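Local coordinates for protein streptomycin 3''-adenylyltransferase (Enterococcus faecalis, PDB 6XZ0) that transfers an adenylyl group from ATP to the 9-hydroxyl of spectinomycin, releasing diphosphate and making bacteria resistant to this antibiotic, at residues S45-L50 with R83-T88; S61-I66 with G119-K124; P71-I76 with F106-W111; E181-L186 with R227-E232. All coordinates share one frame; numbering follows the deposited sequence.

Contact 1: S45-L50 with R83-T88. With SCM (spectinomycin), chain B.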
# COMPACT_ATOMS: atom_id res chain seq x y z
N SER A 45 10.20 7.75 1.62
CA SER A 45 9.19 6.88 1.02
C SER A 45 9.35 5.43 1.48
O SER A 45 10.36 5.02 2.04
CB SER A 45 9.27 6.94 -0.51
OG SER A 45 8.39 7.92 -1.02
N ASP A 46 8.30 4.65 1.21
CA ASP A 46 8.21 3.25 1.60
C ASP A 46 8.43 2.35 0.39
O ASP A 46 8.23 2.75 -0.76
CB ASP A 46 6.85 2.95 2.24
CG ASP A 46 6.63 3.72 3.53
OD1 ASP A 46 7.61 4.29 4.06
OD2 ASP A 46 5.47 3.76 4.01
N LEU A 47 8.84 1.11 0.67
CA LEU A 47 9.20 0.14 -0.35
C LEU A 47 8.03 -0.82 -0.56
O LEU A 47 7.84 -1.76 0.21
CB LEU A 47 10.46 -0.61 0.05
CG LEU A 47 11.74 0.21 -0.01
CD1 LEU A 47 12.92 -0.59 0.52
CD2 LEU A 47 12.01 0.69 -1.43
N ASP A 48 7.25 -0.58 -1.61
CA ASP A 48 6.08 -1.39 -1.93
C ASP A 48 6.45 -2.39 -3.02
O ASP A 48 6.62 -2.01 -4.18
CB ASP A 48 4.91 -0.51 -2.36
CG ASP A 48 4.75 0.71 -1.48
OD1 ASP A 48 4.74 0.56 -0.24
OD2 ASP A 48 4.63 1.83 -2.04
N PHE A 49 6.57 -3.66 -2.65
CA PHE A 49 6.87 -4.73 -3.59
C PHE A 49 5.59 -5.43 -4.02
O PHE A 49 4.63 -5.55 -3.26
CB PHE A 49 7.83 -5.75 -2.97
CG PHE A 49 9.20 -5.22 -2.70
CD1 PHE A 49 9.54 -4.78 -1.43
CD2 PHE A 49 10.15 -5.16 -3.71
CE1 PHE A 49 10.81 -4.29 -1.18
CE2 PHE A 49 11.42 -4.68 -3.45
CZ PHE A 49 11.75 -4.24 -2.19
N LEU A 50 5.59 -5.91 -5.27
CA LEU A 50 4.53 -6.76 -5.79
C LEU A 50 5.16 -8.01 -6.38
O LEU A 50 6.08 -7.92 -7.20
CB LEU A 50 3.70 -6.03 -6.85
CG LEU A 50 2.65 -6.88 -7.57
CD1 LEU A 50 1.71 -7.54 -6.57
CD2 LEU A 50 1.87 -6.05 -8.57
N ARG A 83 13.31 1.94 6.07
CA ARG A 83 11.96 2.28 5.64
C ARG A 83 11.10 1.03 5.63
O ARG A 83 11.60 -0.09 5.51
CB ARG A 83 11.96 2.94 4.26
CG ARG A 83 12.65 2.14 3.18
CD ARG A 83 12.86 2.98 1.93
NE ARG A 83 13.93 3.95 2.09
CZ ARG A 83 14.02 5.09 1.40
NH1 ARG A 83 13.09 5.41 0.51
NH2 ARG A 83 15.04 5.91 1.61
N TYR A 84 9.79 1.23 5.78
CA TYR A 84 8.86 0.11 5.82
C TYR A 84 8.92 -0.70 4.54
O TYR A 84 9.15 -0.16 3.45
CB TYR A 84 7.43 0.61 6.04
CG TYR A 84 7.21 1.35 7.33
CD1 TYR A 84 7.46 0.75 8.56
CD2 TYR A 84 6.73 2.65 7.33
CE1 TYR A 84 7.25 1.44 9.74
CE2 TYR A 84 6.52 3.34 8.50
CZ TYR A 84 6.78 2.73 9.71
OH TYR A 84 6.57 3.43 10.87
N ILE A 85 8.72 -2.00 4.67
CA ILE A 85 8.65 -2.91 3.54
C ILE A 85 7.25 -3.51 3.50
O ILE A 85 6.83 -4.17 4.45
CB ILE A 85 9.73 -4.00 3.61
CG1 ILE A 85 11.08 -3.42 3.21
CG2 ILE A 85 9.36 -5.18 2.72
CD1 ILE A 85 12.21 -4.42 3.23
N GLU A 86 6.54 -3.25 2.41
CA GLU A 86 5.18 -3.73 2.20
C GLU A 86 5.17 -4.56 0.92
O GLU A 86 5.33 -4.02 -0.18
CB GLU A 86 4.21 -2.55 2.10
CG GLU A 86 2.81 -2.83 2.63
CD GLU A 86 1.95 -1.58 2.64
OE1 GLU A 86 2.32 -0.61 3.33
OE2 GLU A 86 0.90 -1.57 1.96
N LEU A 87 5.00 -5.87 1.07
CA LEU A 87 5.03 -6.79 -0.06
C LEU A 87 3.74 -7.59 -0.09
O LEU A 87 3.33 -8.16 0.93
CB LEU A 87 6.25 -7.73 0.02
CG LEU A 87 6.45 -8.85 -1.01
CD1 LEU A 87 7.92 -9.19 -1.13
CD2 LEU A 87 5.68 -10.12 -0.66
N THR A 88 3.11 -7.64 -1.26
CA THR A 88 1.92 -8.44 -1.48
C THR A 88 2.20 -9.46 -2.58
O THR A 88 2.85 -9.15 -3.59
CB THR A 88 0.72 -7.57 -1.88
OG1 THR A 88 0.71 -7.39 -3.30
CG2 THR A 88 0.81 -6.21 -1.21
O1 SCM B . 1.74 1.57 7.07
C2 SCM B . 2.66 1.67 8.17
C2M SCM B . 3.68 0.57 7.99
C3 SCM B . 1.89 1.58 9.47
C4 SCM B . 0.79 2.61 9.50
O4 SCM B . 0.61 3.32 10.46
C5 SCM B . -0.06 2.68 8.21
O5 SCM B . -0.78 3.87 8.19
C6 SCM B . 0.85 2.66 6.98
O1B SCM B . -0.96 1.59 8.27
O2B SCM B . 0.10 2.44 5.81
C7 SCM B . -1.66 1.37 7.03
C8 SCM B . -2.50 0.10 7.17
N8 SCM B . -3.58 0.27 8.15
C8M SCM B . -3.26 -0.26 9.47
C9 SCM B . -3.14 -0.27 5.83
O9 SCM B . -4.12 0.71 5.49
C10 SCM B . -2.09 -0.38 4.72
N10 SCM B . -2.77 -0.81 3.48
C1M SCM B . -3.17 0.29 2.61
C11 SCM B . -1.31 0.92 4.57
O11 SCM B . -0.30 0.77 3.58
C12 SCM B . -0.65 1.22 5.91

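Contact 2: S61-I66 with G119-K124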
# COMPACT_ATOMS: atom_id res chain seq x y z
N SER A 61 5.63 -22.04 4.13
CA SER A 61 6.31 -21.26 3.10
C SER A 61 5.99 -19.78 3.25
O SER A 61 6.85 -18.93 3.01
CB SER A 61 5.90 -21.76 1.71
OG SER A 61 4.53 -21.49 1.46
N LYS A 62 4.76 -19.46 3.67
CA LYS A 62 4.42 -18.10 4.03
C LYS A 62 5.01 -17.69 5.37
O LYS A 62 5.11 -16.49 5.64
CB LYS A 62 2.90 -17.92 4.07
CG LYS A 62 2.22 -18.12 2.72
CD LYS A 62 0.81 -17.57 2.71
CE LYS A 62 -0.21 -18.65 3.04
NZ LYS A 62 -1.56 -18.32 2.49
N GLU A 63 5.39 -18.65 6.21
CA GLU A 63 5.95 -18.31 7.52
C GLU A 63 7.43 -17.97 7.42
O GLU A 63 7.90 -17.06 8.12
CB GLU A 63 5.73 -19.46 8.50
CG GLU A 63 6.16 -19.14 9.92
CD GLU A 63 5.93 -20.29 10.88
OE1 GLU A 63 5.04 -21.13 10.60
OE2 GLU A 63 6.64 -20.37 11.91
N ILE A 64 8.19 -18.68 6.58
CA ILE A 64 9.60 -18.34 6.41
C ILE A 64 9.74 -16.99 5.72
O ILE A 64 10.71 -16.26 5.96
CB ILE A 64 10.35 -19.45 5.66
CG1 ILE A 64 10.04 -19.42 4.16
CG2 ILE A 64 10.03 -20.81 6.25
CD1 ILE A 64 10.50 -20.64 3.41
N LEU A 65 8.79 -16.63 4.85
CA LEU A 65 8.81 -15.31 4.23
C LEU A 65 8.63 -14.22 5.27
O LEU A 65 9.27 -13.16 5.19
CB LEU A 65 7.73 -15.22 3.16
CG LEU A 65 8.22 -15.15 1.72
CD1 LEU A 65 8.90 -16.45 1.33
CD2 LEU A 65 7.08 -14.83 0.78
N ILE A 66 7.76 -14.46 6.26
CA ILE A 66 7.60 -13.50 7.35
C ILE A 66 8.89 -13.41 8.16
O ILE A 66 9.38 -12.31 8.45
CB ILE A 66 6.41 -13.91 8.24
CG1 ILE A 66 5.12 -13.88 7.43
CG2 ILE A 66 6.33 -12.99 9.45
CD1 ILE A 66 3.89 -13.82 8.27
N GLY A 119 1.52 -15.73 16.00
CA GLY A 119 1.36 -16.89 15.15
C GLY A 119 0.47 -16.70 13.94
O GLY A 119 0.15 -17.69 13.27
N TYR A 120 0.06 -15.48 13.64
CA TYR A 120 -0.78 -15.24 12.47
C TYR A 120 0.04 -15.38 11.19
O TYR A 120 1.08 -14.75 11.03
CB TYR A 120 -1.41 -13.84 12.54
CG TYR A 120 -2.01 -13.36 11.24
CD1 TYR A 120 -3.24 -13.83 10.80
CD2 TYR A 120 -1.35 -12.42 10.45
CE1 TYR A 120 -3.79 -13.38 9.61
CE2 TYR A 120 -1.89 -11.97 9.26
CZ TYR A 120 -3.12 -12.45 8.85
OH TYR A 120 -3.66 -12.01 7.67
N ILE A 121 -0.44 -16.23 10.29
CA ILE A 121 0.14 -16.40 8.96
C ILE A 121 -0.89 -15.90 7.95
O ILE A 121 -1.97 -16.48 7.84
CB ILE A 121 0.53 -17.86 8.69
CG1 ILE A 121 1.64 -18.31 9.65
CG2 ILE A 121 0.97 -18.03 7.24
CD1 ILE A 121 2.13 -19.72 9.40
N PRO A 122 -0.60 -14.81 7.22
CA PRO A 122 -1.58 -14.29 6.25
C PRO A 122 -2.03 -15.35 5.25
O PRO A 122 -1.23 -15.83 4.44
CB PRO A 122 -0.81 -13.16 5.55
CG PRO A 122 0.21 -12.74 6.54
CD PRO A 122 0.61 -13.99 7.27
N GLN A 123 -3.30 -15.71 5.31
CA GLN A 123 -3.87 -16.73 4.45
C GLN A 123 -4.74 -16.10 3.37
O GLN A 123 -5.01 -14.89 3.39
CB GLN A 123 -4.67 -17.75 5.27
CG GLN A 123 -3.79 -18.77 5.97
CD GLN A 123 -3.76 -20.09 5.24
OE1 GLN A 123 -2.84 -20.36 4.46
NE2 GLN A 123 -4.74 -20.94 5.50
N LYS A 124 -5.19 -16.94 2.44
CA LYS A 124 -5.93 -16.48 1.27
C LYS A 124 -7.09 -15.57 1.68
O LYS A 124 -7.92 -15.94 2.52
CB LYS A 124 -6.45 -17.67 0.47
CG LYS A 124 -6.88 -17.32 -0.94
CD LYS A 124 -7.17 -18.58 -1.75
CE LYS A 124 -5.90 -19.36 -2.06
NZ LYS A 124 -4.98 -18.59 -2.95

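Contact 3: P71-I76 with F106-W111. With SCM (spectinomycin), chain B.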
# COMPACT_ATOMS: atom_id res chain seq x y z
N PRO A 71 13.61 -9.00 9.94
CA PRO A 71 14.70 -8.09 10.31
C PRO A 71 15.09 -7.14 9.20
O PRO A 71 15.79 -6.16 9.46
CB PRO A 71 15.85 -9.04 10.65
CG PRO A 71 15.63 -10.20 9.76
CD PRO A 71 14.13 -10.35 9.63
N ILE A 72 14.65 -7.40 7.96
CA ILE A 72 15.02 -6.57 6.83
C ILE A 72 14.31 -5.22 6.86
O ILE A 72 14.80 -4.24 6.28
CB ILE A 72 14.72 -7.32 5.52
CG1 ILE A 72 15.34 -8.72 5.51
CG2 ILE A 72 15.21 -6.55 4.31
CD1 ILE A 72 16.75 -8.81 6.08
N SER A 73 13.18 -5.14 7.55
CA SER A 73 12.26 -4.02 7.45
C SER A 73 12.35 -3.09 8.66
O SER A 73 12.99 -3.41 9.67
CB SER A 73 10.82 -4.53 7.28
OG SER A 73 9.88 -3.47 7.41
N LYS A 74 11.72 -1.93 8.53
CA LYS A 74 11.70 -0.93 9.58
C LYS A 74 10.47 -1.12 10.47
O LYS A 74 9.35 -1.25 9.97
CB LYS A 74 11.68 0.48 8.99
CG LYS A 74 11.35 1.57 10.01
CD LYS A 74 10.57 2.72 9.39
CE LYS A 74 10.30 3.81 10.42
NZ LYS A 74 9.75 5.05 9.80
N LYS A 75 10.69 -1.11 11.78
CA LYS A 75 9.58 -1.17 12.72
C LYS A 75 8.99 0.22 12.93
O LYS A 75 9.66 1.24 12.73
CB LYS A 75 10.04 -1.77 14.05
CG LYS A 75 10.80 -3.09 13.89
CD LYS A 75 10.05 -4.05 12.97
CE LYS A 75 10.75 -5.40 12.88
NZ LYS A 75 10.04 -6.33 11.96
N ILE A 76 7.72 0.25 13.33
CA ILE A 76 6.96 1.50 13.34
C ILE A 76 7.61 2.54 14.25
O ILE A 76 7.57 3.74 13.97
CB ILE A 76 5.50 1.24 13.74
CG1 ILE A 76 4.97 0.02 12.98
CG2 ILE A 76 4.64 2.46 13.46
CD1 ILE A 76 3.59 -0.42 13.43
N PHE A 106 -0.67 -13.60 -0.12
CA PHE A 106 0.20 -13.29 1.00
C PHE A 106 0.35 -11.78 1.11
O PHE A 106 0.22 -11.06 0.11
CB PHE A 106 1.56 -13.98 0.84
CG PHE A 106 2.59 -13.54 1.85
CD1 PHE A 106 2.60 -14.09 3.12
CD2 PHE A 106 3.54 -12.59 1.52
CE1 PHE A 106 3.55 -13.69 4.05
CE2 PHE A 106 4.49 -12.20 2.44
CZ PHE A 106 4.49 -12.74 3.71
N ILE A 107 0.64 -11.31 2.32
CA ILE A 107 0.85 -9.89 2.57
C ILE A 107 1.81 -9.73 3.73
O ILE A 107 1.60 -10.31 4.81
CB ILE A 107 -0.47 -9.15 2.86
CG1 ILE A 107 -0.19 -7.73 3.37
CG2 ILE A 107 -1.31 -9.92 3.87
CD1 ILE A 107 0.45 -6.83 2.34
N TYR A 108 2.88 -8.96 3.52
CA TYR A 108 3.71 -8.49 4.62
C TYR A 108 3.42 -7.02 4.87
O TYR A 108 3.29 -6.23 3.94
CB TYR A 108 5.20 -8.68 4.34
CG TYR A 108 6.07 -8.33 5.54
CD1 TYR A 108 6.39 -9.28 6.50
CD2 TYR A 108 6.55 -7.03 5.71
CE1 TYR A 108 7.18 -8.95 7.59
CE2 TYR A 108 7.34 -6.70 6.80
CZ TYR A 108 7.64 -7.66 7.74
OH TYR A 108 8.42 -7.34 8.83
N GLY A 109 3.31 -6.67 6.15
CA GLY A 109 3.10 -5.30 6.56
C GLY A 109 3.43 -5.15 8.03
O GLY A 109 3.12 -6.04 8.83
N GLU A 110 4.07 -4.04 8.41
CA GLU A 110 4.51 -3.90 9.79
C GLU A 110 3.38 -3.53 10.74
O GLU A 110 3.54 -3.67 11.95
CB GLU A 110 5.65 -2.87 9.88
CG GLU A 110 6.77 -3.32 10.80
CD GLU A 110 7.74 -4.26 10.11
OE1 GLU A 110 8.61 -3.77 9.37
OE2 GLU A 110 7.61 -5.49 10.30
N TRP A 111 2.24 -3.07 10.22
CA TRP A 111 1.06 -2.94 11.06
C TRP A 111 0.51 -4.30 11.48
O TRP A 111 -0.31 -4.36 12.41
CB TRP A 111 -0.02 -2.13 10.35
CG TRP A 111 -0.71 -2.86 9.24
CD1 TRP A 111 -1.88 -3.56 9.32
CD2 TRP A 111 -0.29 -2.95 7.87
NE1 TRP A 111 -2.21 -4.09 8.09
CE2 TRP A 111 -1.24 -3.73 7.18
CE3 TRP A 111 0.81 -2.46 7.16
CZ2 TRP A 111 -1.13 -4.02 5.83
CZ3 TRP A 111 0.91 -2.74 5.81
CH2 TRP A 111 -0.05 -3.52 5.16
O1 SCM B . 1.74 1.57 7.07
C2 SCM B . 2.66 1.67 8.17
C2M SCM B . 3.68 0.57 7.99
C3 SCM B . 1.89 1.58 9.47
C4 SCM B . 0.79 2.61 9.50
O4 SCM B . 0.61 3.32 10.46
C5 SCM B . -0.06 2.68 8.21
O5 SCM B . -0.78 3.87 8.19
C6 SCM B . 0.85 2.66 6.98
O1B SCM B . -0.96 1.59 8.27
O2B SCM B . 0.10 2.44 5.81
C7 SCM B . -1.66 1.37 7.03
C8 SCM B . -2.50 0.10 7.17
N8 SCM B . -3.58 0.27 8.15
C8M SCM B . -3.26 -0.26 9.47
C9 SCM B . -3.14 -0.27 5.83
O9 SCM B . -4.12 0.71 5.49
C10 SCM B . -2.09 -0.38 4.72
N10 SCM B . -2.77 -0.81 3.48
C1M SCM B . -3.17 0.29 2.61
C11 SCM B . -1.31 0.92 4.57
O11 SCM B . -0.30 0.77 3.58
C12 SCM B . -0.65 1.22 5.91

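Contact 4: E181-L186 with R227-E232. With SCM (spectinomycin), chain B.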
# COMPACT_ATOMS: atom_id res chain seq x y z
N GLU A 181 -4.91 8.17 12.18
CA GLU A 181 -5.49 9.43 11.74
C GLU A 181 -4.66 10.08 10.64
O GLU A 181 -5.19 10.52 9.62
CB GLU A 181 -5.64 10.37 12.93
CG GLU A 181 -6.40 9.77 14.11
CD GLU A 181 -5.50 8.98 15.05
OE1 GLU A 181 -5.92 8.72 16.20
OE2 GLU A 181 -4.38 8.62 14.65
N THR A 182 -3.33 10.12 10.83
CA THR A 182 -2.48 10.85 9.90
C THR A 182 -2.52 10.25 8.50
O THR A 182 -2.50 10.97 7.50
CB THR A 182 -1.05 10.90 10.42
OG1 THR A 182 -0.16 11.32 9.37
CG2 THR A 182 -0.62 9.54 10.94
N ASN A 183 -2.57 8.92 8.41
CA ASN A 183 -2.50 8.26 7.11
C ASN A 183 -3.86 8.22 6.41
O ASN A 183 -3.94 8.36 5.19
CB ASN A 183 -1.94 6.85 7.25
CG ASN A 183 -1.75 6.16 5.92
OD1 ASN A 183 -2.42 5.19 5.60
ND2 ASN A 183 -0.83 6.68 5.12
N SER A 184 -4.94 8.02 7.18
CA SER A 184 -6.26 7.86 6.58
C SER A 184 -6.81 9.19 6.07
O SER A 184 -7.60 9.21 5.12
CB SER A 184 -7.22 7.24 7.58
OG SER A 184 -6.93 7.65 8.91
N ILE A 185 -6.40 10.31 6.67
CA ILE A 185 -6.77 11.62 6.13
C ILE A 185 -6.22 11.79 4.73
O ILE A 185 -6.94 12.11 3.78
CB ILE A 185 -6.29 12.74 7.06
CG1 ILE A 185 -7.04 12.73 8.39
CG2 ILE A 185 -6.43 14.09 6.38
CD1 ILE A 185 -6.52 13.77 9.37
N LEU A 186 -4.91 11.55 4.57
CA LEU A 186 -4.26 11.79 3.29
C LEU A 186 -4.68 10.77 2.24
O LEU A 186 -4.69 11.08 1.04
CB LEU A 186 -2.74 11.77 3.47
CG LEU A 186 -2.18 12.61 4.62
CD1 LEU A 186 -0.67 12.71 4.51
CD2 LEU A 186 -2.80 14.00 4.63
N ARG A 227 2.24 17.17 7.88
CA ARG A 227 3.49 17.23 8.64
C ARG A 227 3.81 15.89 9.29
O ARG A 227 4.97 15.45 9.28
CB ARG A 227 3.40 18.33 9.69
CG ARG A 227 2.85 19.65 9.17
CD ARG A 227 2.23 20.48 10.29
NE ARG A 227 3.14 20.67 11.41
CZ ARG A 227 2.99 21.59 12.36
NH1 ARG A 227 1.94 22.41 12.33
NH2 ARG A 227 3.87 21.68 13.34
N SER A 228 2.80 15.23 9.87
CA SER A 228 3.07 14.06 10.70
C SER A 228 3.63 12.89 9.90
O SER A 228 4.33 12.04 10.45
CB SER A 228 1.81 13.63 11.44
OG SER A 228 2.12 12.72 12.48
N TYR A 229 3.33 12.83 8.60
CA TYR A 229 3.97 11.82 7.78
C TYR A 229 5.42 12.16 7.47
O TYR A 229 6.19 11.28 7.09
CB TYR A 229 3.20 11.62 6.48
CG TYR A 229 3.25 10.21 5.96
CD1 TYR A 229 2.48 9.83 4.89
CD2 TYR A 229 4.05 9.25 6.56
CE1 TYR A 229 2.53 8.54 4.41
CE2 TYR A 229 4.10 7.96 6.10
CZ TYR A 229 3.33 7.61 5.02
OH TYR A 229 3.35 6.32 4.52
N LEU A 230 5.80 13.43 7.62
CA LEU A 230 7.19 13.85 7.52
C LEU A 230 7.88 13.86 8.88
O LEU A 230 8.74 14.72 9.13
CB LEU A 230 7.28 15.23 6.87
CG LEU A 230 6.24 15.56 5.79
CD1 LEU A 230 6.34 17.02 5.37
CD2 LEU A 230 6.38 14.64 4.59
N GLY A 231 7.53 12.93 9.75
CA GLY A 231 7.98 12.97 11.14
C GLY A 231 7.06 13.84 11.99
O GLY A 231 5.93 13.44 12.27
N GLU A 232 7.55 15.02 12.38
CA GLU A 232 6.74 16.10 12.96
C GLU A 232 5.67 15.59 13.93
O GLU A 232 4.48 15.62 13.60
CB GLU A 232 6.09 16.92 11.86
CG GLU A 232 6.60 18.35 11.76
CD GLU A 232 5.98 19.26 12.80
OE1 GLU A 232 5.10 18.79 13.56
OE2 GLU A 232 6.37 20.44 12.86
O1 SCM B . 1.74 1.57 7.07
C2 SCM B . 2.66 1.67 8.17
C2M SCM B . 3.68 0.57 7.99
C3 SCM B . 1.89 1.58 9.47
C4 SCM B . 0.79 2.61 9.50
O4 SCM B . 0.61 3.32 10.46
C5 SCM B . -0.06 2.68 8.21
O5 SCM B . -0.78 3.87 8.19
C6 SCM B . 0.85 2.66 6.98
O1B SCM B . -0.96 1.59 8.27
O2B SCM B . 0.10 2.44 5.81
C7 SCM B . -1.66 1.37 7.03
C8 SCM B . -2.50 0.10 7.17
N8 SCM B . -3.58 0.27 8.15
C8M SCM B . -3.26 -0.26 9.47
C9 SCM B . -3.14 -0.27 5.83
O9 SCM B . -4.12 0.71 5.49
C10 SCM B . -2.09 -0.38 4.72
N10 SCM B . -2.77 -0.81 3.48
C1M SCM B . -3.17 0.29 2.61
C11 SCM B . -1.31 0.92 4.57
O11 SCM B . -0.30 0.77 3.58
C12 SCM B . -0.65 1.22 5.91

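Contact 1: S45-L50 with R83-T88
Asp-48 and Glu-86 stand side by side on two neighbouring parallel strands of the nucleotidyltransferase fold, joined by a beta-alpha-beta crossover through helix 59-69. The evidence for the pairing is a ladder of four backbone bonds with the strand directions 15° apart: Leu-47 N to Tyr-84 O (3.1 Å), Glu-86 N to Leu-47 O (3.0 Å), Phe-49 N to Glu-86 O and Thr-88 N to Phe-49 O. The two acids point the same way from one face of the sheet, their carboxylate planes turned 58° apart and OD1 of Asp-48 lying 4.5 Å from OE1 of Glu-86. Beyond CG the glutamate is extended, and its OE1 accepts a bond from the spectinomycin hydroxyl O11 at 3.0 Å. Asp-46 runs alongside Tyr-84 and brings its carboxylate to the ring edge, the planes nearly perpendicular, while the drug methyl C2M sits over the centre of one ring face, 3.7 Å from CG of Tyr-84. The spacing Asp-46, Asp-48 is consistent with the paired acids that bind catalytic metal in relatives. On the other face Phe-49 packs against Ile-85 and Leu-87, and Phe-49 and Ile-85 also touch helix 8-23 through Ile-12 and Val-15. At the strand start Arg-83, whose guanidinium bonds to Lys-42 O, crosses Leu-47 at about a right angle, CD of Arg-83 reaching CG of Leu-47 at 3.6 Å.

Contact 2: S61-I66 with G119-K124
Lys-62 reaches from helix 59-69 of the nucleotidyltransferase fold to the loop 119-124, which leaves the preceding helix 113-118 through a Schellman motif at Gly-119. Its CB lies against the branch methyl CG2 of Ile-121, 3.7 Å away. Further out, CD passes Pro-122 O at 3.2 Å. A bend at chi3 (-94°) then turns the chain end toward the loop, bringing CE close to both Pro-122 O and OE1 of Gln-123. At the tip, NZ donates to Gln-123 OE1 at 3.1 Å, from a position tilted 32° out of the amide carbonyl plane, and makes a weak bond to Pro-122 O. The Lys-62 and Gln-123 chains cross at about a right angle. With a further bond to Glu-105 O on strand 103-108, the buried ammonium is gripped by three oxygens, and so links helix, loop and sheet. The contact continues along the helix, where the aliphatic part of Glu-63 sets CB 3.7 Å from CD1 of Ile-121, and one turn beyond Lys-62 the side chain of Ile-66 leans, as Lys-62 does, on Phe-106. Ile-66 and Pro-122 meet tip to tip, CD1 of Ile-66 approaching the ring carbon CD of Pro-122 at 3.4 Å.

Contact 3: P71-I76 with F106-W111
Glu-110 pushes its carboxylate into the loop 71-76, and the tight half of this contact is built round that one group, whose chain bends at chi2 (82°) to get there. OE1 is modelled so close to Ser-73 OG that the details of their hydrogen bond are doubtful. OE2 forms a salt bridge with Lys-75 NZ at 3.1 Å, the ammonium approaching from well above the carboxylate plane (65° out of it). The Lys-75 chain crosses Glu-110 at about a right angle, and its NZ also donates to Arg-70 O. Gln-113 NE2 donates to OE2 as well, and Tyr-108 OH is modelled implausibly close to it; together with Lys-75 they probably limit the carboxylate's rotation.

The other half is looser and lies nearer solvent. There the exposed Ile-76 rests its CD1 on Glu-110 O at 3.6 Å and comes no nearer than 4.3 Å to Trp-111 CA. Trp-111 itself turns from the loop to the drug: spectinomycin C8 lies 3.8 Å above the centre of one indole face, and Gly-109 C covers the rim of the opposite face. Just past strand 103-108 of the nucleotidyltransferase fold, the chain thereby brings Trp-111 to the drug. Chemically, the lysine and the Gln-113 N-H would tend to favour an ionised Glu-110.

Contact 4: E181-L186 with R227-E232
Thr-182, in the first turn of helix 181-196, faces Ser-228: its OG1 stands 3.7 Å from Ser-228 CB, and the two CB atoms are 4.1 Å apart. With OG1 anti to the backbone N (chi1 166°), the hydroxyl leans to the turn, where Tyr-229 N lies 3.9 Å from it, too far for more than packing. Asn-183 comes next and touches both Tyr-229 and the drug. Its side chain lies alongside Tyr-229, pointing the same way, with amide and ring planes 83° apart, and its CB is 3.3 Å from spectinomycin O5. These residues belong to the helical C-terminal domain of the aminoglycoside adenylyltransferases, and the partner segment is the end of helix 216-228 running into a type I beta turn from Ser-228 to Gly-231. That turn projects Tyr-229 inward, where its OH bonds to Lys-203 and weakly to Asp-46 OD2 of the nucleotidyltransferase domain. Ile-185 turns instead to the helices 216-228 and 241-252. Leu-186, one turn on from Thr-182, brings CD1 to 4.3 Å from CD1 of the Tyr-229 ring. Across the outer side of the turn, Arg-227 NH2 reaches Glu-232 OE2 in a salt bridge of 2.8 Å, with an N-H...O angle of 155°.

Overall arrangement
Contacts 1, 2 and 3 belong to the nucleotidyltransferase half of the chain, contact 4 to the C-terminal helical half. The segments of contact 1 alternate along the chain with those of contacts 2 and 3, whereas contact 4 follows all of them. Contacts 1 and 3 have centres about 8 Å apart and share the mixed sheet through neighbouring strands 85-91 and 103-108; in contact 2 helix 59-69 packs on Phe-106 and the loop's Pro-122 on Ile-107, its centre about 12 Å from that of contact 3. Contact 4 lies about 18 Å from contact 1, centre to centre, yet Asp-46 and Tyr-229 touch. Spectinomycin meets contacts 1, 3 and 4, so it is held between the two domains.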